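Local atomic coordinates of esterase A (Caulobacter crescentus, PDB entry 5GKV), a protein that probably hydrolyses ester or related acyl substrates, being a penicillin-binding protein homologue of the serine beta-lactamase family. Residues D15-P21 / V54-G60; L93-L99 / I181-D186; E123-Q129 / E303-G307; G131-D137 / K153-P159; L202-L206 / A272-L276. All blocks are in the same frame, centred on the assembly; numbering follows the deposited sequence.

Interaction 1 (D15-P21 / V54-G60); sequences DITGVCP and VVDLMGG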
# COMPACT_ATOMS: atom_id res chain seq x y z
N ASP A 15 6.96 -5.99 26.68
CA ASP A 15 8.15 -6.73 26.28
C ASP A 15 8.42 -6.44 24.81
O ASP A 15 7.61 -6.82 23.95
CB ASP A 15 7.97 -8.22 26.53
CG ASP A 15 7.85 -8.56 28.00
OD1 ASP A 15 8.54 -7.91 28.83
OD2 ASP A 15 7.07 -9.48 28.33
N ILE A 16 9.51 -5.74 24.52
CA ILE A 16 9.95 -5.48 23.16
C ILE A 16 11.02 -6.51 22.84
O ILE A 16 11.95 -6.71 23.63
CB ILE A 16 10.52 -4.06 23.02
CG1 ILE A 16 9.47 -2.99 23.36
CG2 ILE A 16 11.16 -3.85 21.64
CD1 ILE A 16 8.09 -3.33 22.94
N THR A 17 10.90 -7.18 21.69
CA THR A 17 11.87 -8.19 21.30
C THR A 17 12.26 -8.00 19.84
O THR A 17 11.59 -7.28 19.08
CB THR A 17 11.34 -9.63 21.52
OG1 THR A 17 10.23 -9.89 20.66
CG2 THR A 17 10.91 -9.85 22.98
N GLY A 18 13.37 -8.63 19.45
CA GLY A 18 13.83 -8.55 18.08
C GLY A 18 15.29 -8.16 17.98
O GLY A 18 16.07 -8.42 18.90
N VAL A 19 15.68 -7.50 16.89
CA VAL A 19 17.07 -7.12 16.68
C VAL A 19 17.12 -5.61 16.53
O VAL A 19 16.29 -5.01 15.82
CB VAL A 19 17.70 -7.88 15.49
CG1 VAL A 19 17.14 -7.44 14.18
CG2 VAL A 19 19.23 -7.77 15.50
N CYS A 20 18.04 -4.99 17.25
CA CYS A 20 18.21 -3.54 17.13
C CYS A 20 19.62 -3.21 17.58
O CYS A 20 19.89 -3.14 18.79
CB CYS A 20 17.19 -2.78 17.96
SG CYS A 20 17.14 -0.98 17.59
N PRO A 21 20.56 -3.05 16.65
CA PRO A 21 21.95 -2.77 17.03
C PRO A 21 22.05 -1.46 17.80
O PRO A 21 21.16 -0.61 17.77
CB PRO A 21 22.68 -2.67 15.69
CG PRO A 21 21.77 -3.23 14.69
CD PRO A 21 20.38 -3.01 15.20
N VAL A 54 18.10 -4.30 9.23
CA VAL A 54 19.01 -4.07 10.35
C VAL A 54 18.28 -3.86 11.67
O VAL A 54 18.84 -4.18 12.73
CB VAL A 54 19.97 -2.89 10.07
CG1 VAL A 54 20.93 -3.24 8.94
CG2 VAL A 54 19.21 -1.61 9.76
N VAL A 55 17.05 -3.35 11.65
CA VAL A 55 16.21 -3.25 12.84
C VAL A 55 14.95 -4.04 12.56
O VAL A 55 14.34 -3.90 11.50
CB VAL A 55 15.85 -1.79 13.16
CG1 VAL A 55 14.92 -1.72 14.41
CG2 VAL A 55 17.10 -0.93 13.35
N ASP A 56 14.56 -4.88 13.51
CA ASP A 56 13.32 -5.64 13.39
C ASP A 56 12.80 -5.85 14.81
O ASP A 56 13.24 -6.77 15.50
CB ASP A 56 13.57 -6.96 12.65
CG ASP A 56 12.34 -7.85 12.61
OD1 ASP A 56 11.21 -7.34 12.76
OD2 ASP A 56 12.51 -9.09 12.42
N LEU A 57 11.90 -4.97 15.25
CA LEU A 57 11.41 -4.98 16.62
C LEU A 57 9.93 -5.35 16.66
O LEU A 57 9.15 -4.91 15.82
CB LEU A 57 11.58 -3.61 17.27
CG LEU A 57 13.02 -3.18 17.53
CD1 LEU A 57 12.99 -1.76 18.03
CD2 LEU A 57 13.69 -4.11 18.54
N MET A 58 9.57 -6.14 17.68
CA MET A 58 8.22 -6.64 17.90
C MET A 58 7.75 -6.24 19.29
O MET A 58 8.54 -6.25 20.23
CB MET A 58 8.18 -8.17 17.77
CG MET A 58 8.39 -8.68 16.34
SD MET A 58 8.82 -10.44 16.35
CE MET A 58 10.51 -10.32 16.97
N GLY A 59 6.46 -5.92 19.44
CA GLY A 59 5.94 -5.66 20.77
C GLY A 59 4.46 -5.97 20.85
O GLY A 59 3.76 -6.00 19.83
N GLY A 60 4.00 -6.25 22.08
CA GLY A 60 2.57 -6.38 22.30
C GLY A 60 1.97 -7.67 21.75
O GLY A 60 2.61 -8.73 21.73
O HOH W 1 7.88 -8.87 21.98
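Residues 15-21 run antiparallel along 54-60, their short strand 16-17 forming one margin of the seven-stranded sheet; the two segments run 173° apart end to end. Two hydrogen-bonded pairs fix the register. In Thr17-Met58, Thr17 N to Met58 O is 2.9 Å and Met58 N to Thr17 O 2.7 Å; in Val19-Asp56, Val19 N to Asp56 O and Asp56 N to Val19 O are both 2.9 Å. Between them Gly18 lets the strands close up: its CA lies 3.2 Å from Asp56 O, and an ideal CB would fall 2.0 Å from that oxygen. Gly59 is a second hollow, filled by Ile16 CD1 at 3.8 Å from Gly59 CA. The main bump is Leu57, whose CD2 enters the notch between Ile16 CG2 (4.0 Å) and Cys20 CB (3.8 Å); Phe31 of helix 25-35 covers this face. On the face of Thr17 and Val19, Met58 curls over the Gly18 gap, with CE 3.9 Å from Gly18 CA and 3.7 Å from Thr17 OG1, while Asp56 turns to a salt bridge with Arg44. At a classic beta bulge, where Val54 and Val55 both face Phe47, Pro21 CD presses to 3.1 Å from Val54 O.

Interaction 2 (L93-L99 / I181-D186); sequences LVDEGRL and IFRRVD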
# COMPACT_ATOMS: atom_id res chain seq x y z
N LEU A 93 6.08 -4.70 -15.16
CA LEU A 93 5.58 -4.90 -16.53
C LEU A 93 6.07 -3.82 -17.47
O LEU A 93 6.42 -4.10 -18.62
CB LEU A 93 4.06 -4.93 -16.57
CG LEU A 93 3.32 -6.09 -15.94
CD1 LEU A 93 1.82 -5.90 -16.17
CD2 LEU A 93 3.81 -7.39 -16.56
N VAL A 94 6.03 -2.56 -17.02
CA VAL A 94 6.49 -1.47 -17.88
C VAL A 94 7.99 -1.61 -18.14
O VAL A 94 8.45 -1.52 -19.29
CB VAL A 94 6.14 -0.11 -17.25
CG1 VAL A 94 6.75 1.02 -18.05
CG2 VAL A 94 4.63 0.06 -17.20
N ASP A 95 8.76 -1.84 -17.08
CA ASP A 95 10.21 -1.99 -17.22
C ASP A 95 10.57 -3.12 -18.17
O ASP A 95 11.57 -3.03 -18.89
CB ASP A 95 10.85 -2.24 -15.85
CG ASP A 95 12.38 -2.25 -15.89
OD1 ASP A 95 12.98 -1.34 -16.50
OD2 ASP A 95 12.98 -3.18 -15.29
N GLU A 96 9.77 -4.19 -18.18
CA GLU A 96 9.99 -5.32 -19.07
C GLU A 96 9.55 -5.05 -20.50
O GLU A 96 9.72 -5.91 -21.35
CB GLU A 96 9.27 -6.56 -18.54
CG GLU A 96 9.84 -7.11 -17.23
CD GLU A 96 8.87 -8.06 -16.53
OE1 GLU A 96 7.89 -8.50 -17.17
OE2 GLU A 96 9.08 -8.35 -15.34
N GLY A 97 8.98 -3.88 -20.78
CA GLY A 97 8.51 -3.57 -22.12
C GLY A 97 7.22 -4.24 -22.53
O GLY A 97 6.93 -4.31 -23.73
N ARG A 98 6.42 -4.72 -21.59
CA ARG A 98 5.14 -5.34 -21.90
C ARG A 98 3.98 -4.36 -21.82
O ARG A 98 2.85 -4.73 -22.15
CB ARG A 98 4.89 -6.53 -20.97
CG ARG A 98 5.97 -7.61 -21.02
CD ARG A 98 5.54 -8.85 -20.26
NE ARG A 98 4.51 -9.55 -21.02
CZ ARG A 98 3.84 -10.61 -20.58
NH1 ARG A 98 4.08 -11.12 -19.37
NH2 ARG A 98 2.92 -11.18 -21.36
N LEU A 99 4.24 -3.14 -21.39
CA LEU A 99 3.25 -2.11 -21.07
C LEU A 99 4.02 -0.81 -21.00
O LEU A 99 5.23 -0.82 -20.74
CB LEU A 99 2.56 -2.41 -19.72
CG LEU A 99 1.39 -1.55 -19.23
CD1 LEU A 99 0.17 -1.81 -20.08
CD2 LEU A 99 1.10 -1.84 -17.74
N ILE A 181 -5.51 -4.34 -15.42
CA ILE A 181 -4.45 -4.04 -16.37
C ILE A 181 -3.36 -5.10 -16.29
O ILE A 181 -2.94 -5.68 -17.30
CB ILE A 181 -3.87 -2.63 -16.10
CG1 ILE A 181 -4.93 -1.54 -16.38
CG2 ILE A 181 -2.61 -2.39 -16.93
CD1 ILE A 181 -4.49 -0.18 -15.87
N PHE A 182 -2.93 -5.42 -15.06
CA PHE A 182 -1.91 -6.45 -14.86
C PHE A 182 -2.35 -7.79 -15.44
O PHE A 182 -1.60 -8.44 -16.18
CB PHE A 182 -1.59 -6.61 -13.37
CG PHE A 182 -0.47 -7.57 -13.11
CD1 PHE A 182 -0.73 -8.92 -12.94
CD2 PHE A 182 0.84 -7.13 -13.07
CE1 PHE A 182 0.32 -9.81 -12.73
CE2 PHE A 182 1.88 -8.01 -12.86
CZ PHE A 182 1.61 -9.35 -12.70
N ARG A 183 -3.55 -8.25 -15.07
CA ARG A 183 -4.04 -9.56 -15.49
C ARG A 183 -4.09 -9.67 -17.01
O ARG A 183 -3.65 -10.67 -17.59
CB ARG A 183 -5.43 -9.81 -14.87
CG ARG A 183 -5.92 -11.25 -14.92
CD ARG A 183 -7.38 -11.37 -14.42
NE ARG A 183 -8.33 -10.68 -15.30
CZ ARG A 183 -8.55 -10.99 -16.58
NH1 ARG A 183 -7.88 -12.00 -17.15
NH2 ARG A 183 -9.42 -10.29 -17.30
N ARG A 184 -4.61 -8.65 -17.68
CA ARG A 184 -4.72 -8.70 -19.13
C ARG A 184 -3.36 -8.69 -19.82
O ARG A 184 -3.21 -9.26 -20.90
CB ARG A 184 -5.56 -7.53 -19.63
CG ARG A 184 -6.93 -7.54 -19.01
CD ARG A 184 -8.00 -7.25 -19.99
NE ARG A 184 -9.30 -7.24 -19.33
CZ ARG A 184 -10.44 -7.10 -19.98
NH1 ARG A 184 -10.43 -6.98 -21.30
NH2 ARG A 184 -11.60 -7.08 -19.31
N VAL A 185 -2.35 -8.07 -19.21
CA VAL A 185 -1.04 -8.02 -19.84
C VAL A 185 -0.19 -9.23 -19.46
O VAL A 185 0.34 -9.93 -20.32
CB VAL A 185 -0.32 -6.69 -19.48
CG1 VAL A 185 1.14 -6.76 -19.92
CG2 VAL A 185 -1.02 -5.53 -20.16
N ASP A 186 -0.07 -9.49 -18.16
CA ASP A 186 0.77 -10.59 -17.69
C ASP A 186 0.10 -11.93 -17.91
O ASP A 186 0.76 -12.92 -18.26
CB ASP A 186 1.11 -10.39 -16.21
CG ASP A 186 1.84 -11.59 -15.61
OD1 ASP A 186 1.19 -12.63 -15.36
OD2 ASP A 186 3.07 -11.48 -15.39
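Val185, in its t rotamer, is the knob around which 93-99 is fitted: CG1 lies 3.9 Å from both Leu93 CD1 and Arg98 CB, and CG2 lies 3.9 Å from Leu99 CD1. Leu93 (m, t) extends CD1 to 3.5 Å from Phe182 CD2, the ring swinging near through chi1 t. Leu99 adopts t, p instead, which splits its methyls so that CD2 reaches Ile181 CG2 at 3.8 Å. The change of direction between these two leucines comes from a Schellman motif ending helix 82-95, with Gly97 at positive phi and Arg98 N bonded to Leu93 O at 3.0 Å; the contact thus joins that helix end to the last turn of helix 173-186, in the helical part of the beta-lactamase-like fold. Arg98 (m, t, p) folds its guanidinium face over Val185 O, 3.0 Å from NH2, yet the angle is too poor for a hydrogen bond. Its NH1 stays 4.1 Å from Asp186 OD2, beyond salt-bridge range, and Asp186 pairs through OD1 with Arg188.

Interaction 3 (E123-Q129 / E303-G307); sequences EQALSHQ and ERLRG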
# COMPACT_ATOMS: atom_id res chain seq x y z
N GLU A 123 -0.56 5.47 -16.43
CA GLU A 123 -0.05 6.27 -15.32
C GLU A 123 -1.10 7.24 -14.79
O GLU A 123 -1.09 7.57 -13.59
CB GLU A 123 1.23 7.00 -15.73
CG GLU A 123 1.03 8.04 -16.85
CD GLU A 123 2.34 8.46 -17.48
OE1 GLU A 123 3.41 8.29 -16.85
OE2 GLU A 123 2.31 8.97 -18.63
N GLN A 124 -2.04 7.68 -15.63
CA GLN A 124 -3.14 8.51 -15.14
C GLN A 124 -4.02 7.73 -14.17
O GLN A 124 -4.42 8.25 -13.12
CB GLN A 124 -3.97 9.05 -16.32
CG GLN A 124 -3.28 10.23 -17.01
CD GLN A 124 -3.80 10.51 -18.42
OE1 GLN A 124 -4.79 9.92 -18.86
NE2 GLN A 124 -3.14 11.40 -19.12
N ALA A 125 -4.32 6.47 -14.51
CA ALA A 125 -5.12 5.62 -13.63
C ALA A 125 -4.42 5.38 -12.30
O ALA A 125 -5.06 5.43 -11.24
CB ALA A 125 -5.40 4.27 -14.30
N LEU A 126 -3.12 5.10 -12.35
CA LEU A 126 -2.39 4.74 -11.13
C LEU A 126 -2.10 5.94 -10.24
O LEU A 126 -1.84 5.75 -9.06
CB LEU A 126 -1.09 4.03 -11.48
CG LEU A 126 -1.27 2.66 -12.14
CD1 LEU A 126 0.10 2.07 -12.47
CD2 LEU A 126 -2.05 1.72 -11.23
N SER A 127 -2.19 7.17 -10.77
CA SER A 127 -2.03 8.36 -9.96
C SER A 127 -3.37 9.01 -9.60
O SER A 127 -3.40 10.20 -9.23
CB SER A 127 -1.10 9.36 -10.66
OG SER A 127 -1.58 9.70 -11.96
N HIS A 128 -4.46 8.26 -9.66
CA HIS A 128 -5.76 8.66 -9.14
C HIS A 128 -6.34 9.83 -9.92
O HIS A 128 -7.06 10.66 -9.36
CB HIS A 128 -5.66 8.95 -7.62
CG HIS A 128 -5.06 7.79 -6.87
ND1 HIS A 128 -5.80 6.68 -6.50
CD2 HIS A 128 -3.78 7.53 -6.50
CE1 HIS A 128 -5.00 5.80 -5.91
NE2 HIS A 128 -3.77 6.29 -5.89
N GLN A 129 -6.06 9.89 -11.22
CA GLN A 129 -6.55 10.97 -12.06
C GLN A 129 -7.80 10.60 -12.85
O GLN A 129 -8.46 11.50 -13.39
CB GLN A 129 -5.47 11.41 -13.04
CG GLN A 129 -4.27 12.02 -12.37
CD GLN A 129 -3.32 12.59 -13.40
OE1 GLN A 129 -3.67 13.54 -14.09
NE2 GLN A 129 -2.14 12.00 -13.52
N GLU A 303 7.10 12.13 -10.28
CA GLU A 303 5.87 12.85 -9.99
C GLU A 303 5.00 12.97 -11.23
O GLU A 303 5.42 13.50 -12.26
CB GLU A 303 6.18 14.25 -9.46
CG GLU A 303 4.92 15.02 -9.10
CD GLU A 303 5.24 16.37 -8.49
OE1 GLU A 303 5.39 17.34 -9.25
OE2 GLU A 303 5.35 16.45 -7.25
N ARG A 304 3.77 12.47 -11.13
CA ARG A 304 2.76 12.67 -12.15
C ARG A 304 2.01 13.98 -11.95
O ARG A 304 1.78 14.73 -12.90
CB ARG A 304 1.78 11.50 -12.16
CG ARG A 304 2.13 10.39 -13.15
CD ARG A 304 3.58 9.99 -13.04
NE ARG A 304 3.95 8.93 -13.99
CZ ARG A 304 4.94 8.07 -13.79
NH1 ARG A 304 5.66 8.12 -12.66
NH2 ARG A 304 5.21 7.16 -14.72
N LEU A 305 1.61 14.25 -10.70
CA LEU A 305 0.98 15.52 -10.36
C LEU A 305 1.05 15.70 -8.85
O LEU A 305 1.31 14.75 -8.10
CB LEU A 305 -0.47 15.58 -10.83
CG LEU A 305 -1.55 14.91 -9.99
CD1 LEU A 305 -2.92 15.41 -10.46
CD2 LEU A 305 -1.44 13.39 -10.05
N ARG A 306 0.81 16.95 -8.43
CA ARG A 306 0.91 17.34 -7.03
C ARG A 306 -0.11 18.42 -6.73
O ARG A 306 -0.34 19.30 -7.56
CB ARG A 306 2.33 17.83 -6.71
CG ARG A 306 2.47 18.37 -5.31
CD ARG A 306 3.89 18.78 -5.02
NE ARG A 306 3.95 19.65 -3.86
CZ ARG A 306 5.07 20.06 -3.28
NH1 ARG A 306 6.24 19.65 -3.75
NH2 ARG A 306 5.02 20.86 -2.22
N GLY A 307 -0.70 18.36 -5.56
CA GLY A 307 -1.71 19.33 -5.16
C GLY A 307 -2.67 18.69 -4.18
O GLY A 307 -2.51 17.53 -3.78
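A Schellman motif ends helix 122-126 here, within a Leu-Ser-His-Gln segment that resembles the Leu-x-His signature of beta-lactamase-like serine hydrolases. His128, at positive phi, is its C-prime residue: Gln129 N bonds Gln124 O at 3.0 Å and His128 N bonds Ala125 O at 3.3 Å. The imidazole has no contact with 303-307 and meets the rings of Tyr169 and Tyr174; the turn also receives the start of strand 305-306, one arm of a two-stranded sheet with 315-318. The polar link is a salt bridge in which a single carboxylate oxygen, Glu123 OE1, takes Arg304 NE and Arg304 NH2, each at 3.0 Å, near the guanidinium plane. Arg304 NH1 turns to the carbonyls of Ala302 and Ala299, and Tyr101 adds a cation-pi contact, so the arginine joins several pieces at once. Two side-chain hydrogen bonds lie within the turn: Ser127 OG donates to Glu123 O at 2.7 Å and accepts from Gln129 NE2 at 2.8 Å. Arg304 CB packs 3.8 Å from Ser127 OG. Beside these bonds, the Leu305 methyl CD2 lies 3.8 Å from both Ser127 O and Gln129 NE2.

Interaction 4 (G131-D137 / K153-P159); sequences GLSGFPD and KLAAMAP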
# COMPACT_ATOMS: atom_id res chain seq x y z
N GLY A 131 -10.79 9.62 -12.25
CA GLY A 131 -12.14 9.99 -11.86
C GLY A 131 -13.03 8.86 -11.41
O GLY A 131 -14.25 9.03 -11.38
N LEU A 132 -12.47 7.72 -11.02
CA LEU A 132 -13.25 6.55 -10.63
C LEU A 132 -13.08 6.24 -9.14
O LEU A 132 -13.02 5.07 -8.74
CB LEU A 132 -12.86 5.35 -11.49
CG LEU A 132 -12.81 5.62 -13.00
CD1 LEU A 132 -12.34 4.37 -13.78
CD2 LEU A 132 -14.17 6.10 -13.54
N SER A 133 -13.03 7.30 -8.32
CA SER A 133 -12.65 7.17 -6.91
C SER A 133 -13.57 6.21 -6.15
O SER A 133 -13.13 5.52 -5.22
CB SER A 133 -12.65 8.56 -6.26
OG SER A 133 -11.83 9.45 -7.01
N GLY A 134 -14.84 6.17 -6.52
CA GLY A 134 -15.79 5.20 -6.00
C GLY A 134 -16.99 5.20 -6.92
O GLY A 134 -17.06 5.99 -7.87
N PHE A 135 -17.91 4.28 -6.66
CA PHE A 135 -19.16 4.25 -7.40
C PHE A 135 -20.14 5.25 -6.79
O PHE A 135 -20.49 5.11 -5.62
CB PHE A 135 -19.75 2.85 -7.39
CG PHE A 135 -18.85 1.78 -8.00
CD1 PHE A 135 -18.43 1.87 -9.32
CD2 PHE A 135 -18.44 0.69 -7.25
CE1 PHE A 135 -17.61 0.88 -9.89
CE2 PHE A 135 -17.62 -0.31 -7.80
CZ PHE A 135 -17.20 -0.21 -9.11
N PRO A 136 -20.59 6.27 -7.54
CA PRO A 136 -21.56 7.22 -6.96
C PRO A 136 -22.98 6.68 -6.89
O PRO A 136 -23.78 7.17 -6.08
CB PRO A 136 -21.48 8.42 -7.91
CG PRO A 136 -21.20 7.79 -9.24
CD PRO A 136 -20.26 6.61 -8.93
N ASP A 137 -23.32 5.69 -7.70
CA ASP A 137 -24.67 5.18 -7.87
C ASP A 137 -24.88 3.91 -7.04
O ASP A 137 -23.94 3.18 -6.72
CB ASP A 137 -24.93 4.88 -9.34
CG ASP A 137 -23.98 3.81 -9.89
OD1 ASP A 137 -22.74 3.99 -9.77
OD2 ASP A 137 -24.48 2.78 -10.41
N LYS A 153 -18.15 -2.70 -14.03
CA LYS A 153 -18.78 -1.46 -13.59
C LYS A 153 -17.82 -0.27 -13.74
O LYS A 153 -18.23 0.82 -14.15
CB LYS A 153 -19.27 -1.59 -12.15
CG LYS A 153 -20.21 -0.46 -11.72
CD LYS A 153 -20.82 -0.73 -10.36
CE LYS A 153 -21.59 0.47 -9.86
NZ LYS A 153 -22.68 0.87 -10.77
N LEU A 154 -16.54 -0.48 -13.42
CA LEU A 154 -15.54 0.57 -13.63
C LEU A 154 -15.39 0.89 -15.11
O LEU A 154 -15.34 2.06 -15.51
CB LEU A 154 -14.20 0.15 -13.02
CG LEU A 154 -14.09 0.15 -11.49
CD1 LEU A 154 -12.82 -0.57 -10.97
CD2 LEU A 154 -14.13 1.58 -10.94
N ALA A 155 -15.30 -0.15 -15.95
CA ALA A 155 -15.13 0.07 -17.38
C ALA A 155 -16.27 0.90 -17.95
O ALA A 155 -16.06 1.70 -18.87
CB ALA A 155 -15.03 -1.27 -18.11
N ALA A 156 -17.47 0.75 -17.40
CA ALA A 156 -18.63 1.47 -17.90
C ALA A 156 -18.82 2.84 -17.25
O ALA A 156 -19.64 3.63 -17.73
CB ALA A 156 -19.90 0.64 -17.68
N MET A 157 -18.06 3.16 -16.20
CA MET A 157 -18.35 4.34 -15.41
C MET A 157 -17.80 5.62 -16.05
O MET A 157 -16.71 5.64 -16.62
CB MET A 157 -17.79 4.17 -14.01
CG MET A 157 -17.88 5.43 -13.14
SD MET A 157 -17.30 5.11 -11.48
CE MET A 157 -17.15 6.82 -10.91
N ALA A 158 -18.60 6.70 -15.96
CA ALA A 158 -18.16 8.03 -16.36
C ALA A 158 -17.33 8.67 -15.25
O ALA A 158 -17.69 8.56 -14.08
CB ALA A 158 -19.36 8.91 -16.68
N PRO A 159 -16.22 9.33 -15.59
CA PRO A 159 -15.35 9.91 -14.56
C PRO A 159 -16.03 11.02 -13.78
O PRO A 159 -16.81 11.81 -14.32
CB PRO A 159 -14.17 10.48 -15.36
CG PRO A 159 -14.22 9.78 -16.69
CD PRO A 159 -15.64 9.41 -16.94
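Leu132, Phe135, Leu154 and Met157 make the apolar centre. Leu132 CB meets Leu154 CD2 at 4.0 Å, and its own CD2 reaches Met157 CG at 3.8 Å. Leu154 CD2 also touches Phe135 CE1 at 3.7 Å, so this one methyl bridges two residues of the loop. Met157, extended with all three chi angles t, drives its thioether into the bend of 131-137: CE lies 3.2 Å from Gly134 O, 3.7 Å from Gly131 O and 3.7 Å from Pro136 CD. Its SD, 5.3 Å from the Phe135 ring centroid and 69° off the normal, makes an oblique Met-aromatic contact.

Beyond the end of the helix, Gly131 comes within 4.2 Å of Pro159, CA to CA; an ideal CB on Gly131 would fall 2.7 Å from Pro159 CB. At the opposite end, the Lys153 chain crosses the ring in a CH-pi contact, CD 3.6 Å from the Phe135 centroid and 13° off the normal. A p turn at chi4 then delivers NZ to Asp137 OD2 at 2.6 Å, a salt bridge at the polar edge.

The loop after helix 122-126 is thereby folded back on the C-terminal end of helix 147-156, and helix 173-186 packs against both parts, with Leu177 touching Leu132 and Leu154.

Interaction 5 (L202-L206 / A272-L276); sequences LGLDL and ALARL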
# COMPACT_ATOMS: atom_id res chain seq x y z
N LEU A 202 12.19 -15.49 -3.03
CA LEU A 202 12.97 -14.69 -2.09
C LEU A 202 12.58 -14.92 -0.63
O LEU A 202 13.17 -14.28 0.25
CB LEU A 202 12.85 -13.20 -2.45
CG LEU A 202 13.48 -12.83 -3.81
CD1 LEU A 202 13.28 -11.35 -4.17
CD2 LEU A 202 14.96 -13.18 -3.83
N GLY A 203 11.63 -15.82 -0.35
CA GLY A 203 11.17 -16.08 1.00
C GLY A 203 10.59 -14.88 1.71
O GLY A 203 10.94 -14.60 2.86
N LEU A 204 9.70 -14.13 1.05
CA LEU A 204 9.05 -12.97 1.64
C LEU A 204 7.70 -13.38 2.20
O LEU A 204 6.89 -13.97 1.48
CB LEU A 204 8.88 -11.84 0.62
CG LEU A 204 10.19 -11.32 0.01
CD1 LEU A 204 9.93 -10.30 -1.06
CD2 LEU A 204 11.08 -10.72 1.08
N ASP A 205 7.45 -13.04 3.47
CA ASP A 205 6.17 -13.37 4.10
C ASP A 205 5.17 -12.26 3.78
O ASP A 205 4.80 -11.43 4.62
CB ASP A 205 6.35 -13.57 5.60
CG ASP A 205 5.25 -14.43 6.20
OD1 ASP A 205 4.39 -14.95 5.44
OD2 ASP A 205 5.27 -14.62 7.43
N LEU A 206 4.72 -12.26 2.52
CA LEU A 206 3.88 -11.21 1.96
C LEU A 206 2.95 -11.86 0.94
O LEU A 206 3.40 -12.67 0.12
CB LEU A 206 4.73 -10.11 1.32
CG LEU A 206 4.01 -9.22 0.29
CD1 LEU A 206 2.96 -8.30 0.96
CD2 LEU A 206 5.00 -8.42 -0.57
N ALA A 272 9.10 -8.28 5.70
CA ALA A 272 8.82 -8.62 4.31
C ALA A 272 8.68 -7.35 3.47
O ALA A 272 9.27 -7.26 2.38
CB ALA A 272 7.56 -9.48 4.22
N LEU A 273 7.95 -6.35 3.98
CA LEU A 273 7.79 -5.10 3.23
C LEU A 273 9.09 -4.32 3.18
O LEU A 273 9.42 -3.71 2.15
CB LEU A 273 6.67 -4.25 3.84
CG LEU A 273 5.27 -4.86 3.70
CD1 LEU A 273 4.30 -4.13 4.62
CD2 LEU A 273 4.80 -4.79 2.24
N ALA A 274 9.84 -4.31 4.28
CA ALA A 274 11.10 -3.56 4.29
C ALA A 274 12.08 -4.15 3.28
O ALA A 274 12.82 -3.40 2.62
CB ALA A 274 11.70 -3.55 5.70
N ARG A 275 12.10 -5.48 3.15
CA ARG A 275 12.98 -6.11 2.17
C ARG A 275 12.53 -5.80 0.75
O ARG A 275 13.36 -5.47 -0.11
CB ARG A 275 13.03 -7.62 2.41
CG ARG A 275 13.67 -8.00 3.74
CD ARG A 275 13.68 -9.51 3.97
NE ARG A 275 14.33 -10.20 2.88
CZ ARG A 275 14.04 -11.44 2.49
NH1 ARG A 275 13.09 -12.14 3.11
NH2 ARG A 275 14.70 -11.99 1.46
N LEU A 276 11.22 -5.88 0.48
CA LEU A 276 10.72 -5.61 -0.86
C LEU A 276 10.99 -4.17 -1.27
O LEU A 276 11.54 -3.90 -2.35
CB LEU A 276 9.23 -5.94 -0.95
CG LEU A 276 8.60 -5.74 -2.34
CD1 LEU A 276 9.23 -6.66 -3.37
CD2 LEU A 276 7.10 -5.96 -2.29
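This is a helix-to-connection contact: helix 270-281 packs against the short link that leaves helix 190-202 and enters strand 206-208. The link begins with a Schellman motif in which Gly203 has positive phi, exposing two successive carbonyls to one arginine. Arg275 NH2 donates to Leu202 O at 3.0 Å (angle at H 150°), and Arg275 NH1 to Gly203 O at 3.3 Å (137°), the latter longer and more bent. Both oxygens lie near the guanidinium plane, whereas Leu204 CD2 sits over a face, 3.2 Å from Arg275 NH1. A salt bridge from NH2 to Asp287 holds the same group from elsewhere.

One turn earlier, the small Ala272 allows close approach: Asp205 O is 3.4 Å from Ala272 CB, and Leu204 and Ala272 are 5.1 Å apart, CA to CA. Asp205 centres an inverse gamma turn, with a weak Leu206 N to Leu204 O bond of 3.0 Å, and sends its carboxylate to Arg217. The turn brings Leu206 toward the helix, where its CD2 meets Leu276 CD2 at 3.7 Å and its CD1 meets Leu273 CD2 at 4.2 Å.

Leu273 continues to Ala359 and Val361 of strand 356-362, so the helix lies between this connection and the main antiparallel sheet, as in the helix-covered sheet of the alpha/beta region in serine beta-lactamases and penicillin-binding proteins.

From the N terminus, interaction 1 closes first, returning strand 52-60 to the initial edge strand across 32 residues. Interaction 2 then opens on helix 82-95, and interaction 3 opens at 123-129 before it has closed; the two cross, since 181-186 precedes 303-307. Interaction 4 is a short loop nested inside both, and its first segment adjoins that of interaction 3 in sequence. Interaction 5 begins after interaction 2 has closed, and is nested within the long loop of interaction 3. Interactions 2, 3 and 4 tie together the helical side, whereas 1 and 5, with centres about 17 Å apart, belong to the main sheet and its covering helices.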